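Local structure of transcriptional regulator, MerR family (Bacillus thuringiensis serovar konkukian, 3GPV) at the interface of chains A and B. The protein probably binds DNA through a MerR-type winged helix-turn-helix domain and regulates transcription, pairing with a second copy through a long coiled-coil helix. Coordinates in Å, arbitrary orientation; residue numbers count along the deposited sequence, not the author numbering. Chains: chain A/B, Transcriptional regulator, MerR family.

The interface of chains A and B. Residues chain A 82, 93, 96-97, 100; chain B 124-125, 128.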
# COMPACT_ATOMS: atom_id res chain seq x y z
N PHE A 82 18.67 -0.56 -4.86
CA PHE A 82 18.53 -1.61 -5.87
C PHE A 82 19.00 -1.08 -7.23
O PHE A 82 19.69 -1.76 -7.98
CB PHE A 82 17.06 -2.06 -5.97
CG PHE A 82 16.77 -2.91 -7.18
CD1 PHE A 82 17.23 -4.21 -7.27
CD2 PHE A 82 16.06 -2.38 -8.25
CE1 PHE A 82 17.00 -4.97 -8.41
CE2 PHE A 82 15.82 -3.13 -9.40
CZ PHE A 82 16.29 -4.42 -9.48
N ILE A 93 24.91 -8.99 -8.30
CA ILE A 93 23.88 -9.93 -8.67
C ILE A 93 23.30 -10.69 -7.47
O ILE A 93 22.09 -10.92 -7.40
CB ILE A 93 24.41 -10.93 -9.72
CG1 ILE A 93 23.26 -11.77 -10.28
CG2 ILE A 93 25.48 -11.83 -9.10
CD1 ILE A 93 22.36 -11.01 -11.22
N ARG A 96 21.10 -8.31 -5.34
CA ARG A 96 19.84 -8.05 -6.00
C ARG A 96 18.90 -9.25 -5.93
O ARG A 96 17.73 -9.10 -5.60
CB ARG A 96 20.10 -7.62 -7.45
CG ARG A 96 20.67 -6.19 -7.53
CD ARG A 96 20.97 -5.76 -8.97
NE ARG A 96 22.26 -6.26 -9.45
CZ ARG A 96 22.44 -6.84 -10.63
NH1 ARG A 96 21.42 -7.00 -11.47
NH2 ARG A 96 23.66 -7.23 -11.00
N LEU A 97 19.41 -10.45 -6.21
CA LEU A 97 18.61 -11.67 -6.14
C LEU A 97 17.99 -11.77 -4.75
O LEU A 97 16.79 -12.01 -4.60
CB LEU A 97 19.49 -12.89 -6.39
CG LEU A 97 18.81 -14.25 -6.37
CD1 LEU A 97 17.75 -14.28 -7.44
CD2 LEU A 97 19.84 -15.33 -6.61
N MSE A 100 15.14 -9.34 -4.39
CA MSE A 100 13.94 -9.75 -5.09
C MSE A 100 13.26 -10.90 -4.40
O MSE A 100 12.04 -10.91 -4.29
CB MSE A 100 14.23 -10.12 -6.55
CG MSE A 100 14.54 -8.97 -7.42
SE MSE A 100 13.06 -7.74 -7.66
CE MSE A 100 13.71 -6.44 -6.36
N LYS B 124 12.17 -11.21 -12.70
CA LYS B 124 13.48 -10.66 -12.40
C LYS B 124 14.31 -11.71 -11.70
O LYS B 124 15.52 -11.82 -11.91
CB LYS B 124 13.33 -9.42 -11.51
CG LYS B 124 14.63 -8.68 -11.24
CD LYS B 124 15.28 -8.15 -12.51
CE LYS B 124 14.41 -7.11 -13.17
NZ LYS B 124 15.02 -6.53 -14.40
N ILE B 125 13.66 -12.50 -10.85
CA ILE B 125 14.35 -13.56 -10.13
C ILE B 125 14.88 -14.60 -11.12
O ILE B 125 16.03 -15.00 -11.05
CB ILE B 125 13.41 -14.24 -9.10
CG1 ILE B 125 13.17 -13.29 -7.93
CG2 ILE B 125 14.01 -15.56 -8.62
CD1 ILE B 125 12.11 -13.73 -6.95
N TYR B 128 17.91 -13.12 -12.91
CA TYR B 128 19.11 -13.09 -12.09
C TYR B 128 19.76 -14.45 -11.93
O TYR B 128 20.96 -14.56 -11.70
CB TYR B 128 18.82 -12.51 -10.70
CG TYR B 128 18.50 -11.04 -10.69
CD1 TYR B 128 18.94 -10.20 -11.72
CD2 TYR B 128 17.81 -10.47 -9.63
CE1 TYR B 128 18.69 -8.83 -11.68
CE2 TYR B 128 17.56 -9.10 -9.58
CZ TYR B 128 18.00 -8.29 -10.61
OH TYR B 128 17.77 -6.93 -10.55
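B:Tyr128 lays its ring across the start of A's long helix 93-127, making the contact's apolar centre in the antiparallel coiled coil by which MerR-family regulators dimerise. CD1 of A:Ile93, the end of its longer branch, reaches CD1 of the tyrosine ring at 3.6 Å. Further along the helix, the backbone CA of A:Leu97 comes to 3.8 Å from ring atom CD2 of B:Tyr128, while the leucine's CD1 methyl packs near the tyrosine CB. Branched aliphatic chains suit such a place, since they fill the space beside a flat ring without needing a polar partner. Selenomethionine A:Met100 sets its CG 3.7 Å from CE2 of B:Tyr128 and also packs on the aliphatic stem of B:Lys124. Its CB meets CG1 of B:Ile125 at 3.6 Å, about one turn back along helix 93-128 of B. With CG opposite its carbonyl carbon (chi1 -70°), B:Tyr128 brings its hydroxyl end close to the CE1 and CZ side of A:Phe82, a spacing too short to interpret. The two side chains cross obliquely; a long aromatic suits a place where it must extend toward helix 76-88. At the polar rim, A:Arg96 crosses the ring face on A:Ile93's side at about a right angle, its CB above CE2. Bent at chi3 (-82°), the arginine holds NH1 above the CE1 side, 3.3 Å from CE1 of B:Tyr128, its guanidinium plane 85° from the ring: an apolar stem with a charged end suits this border.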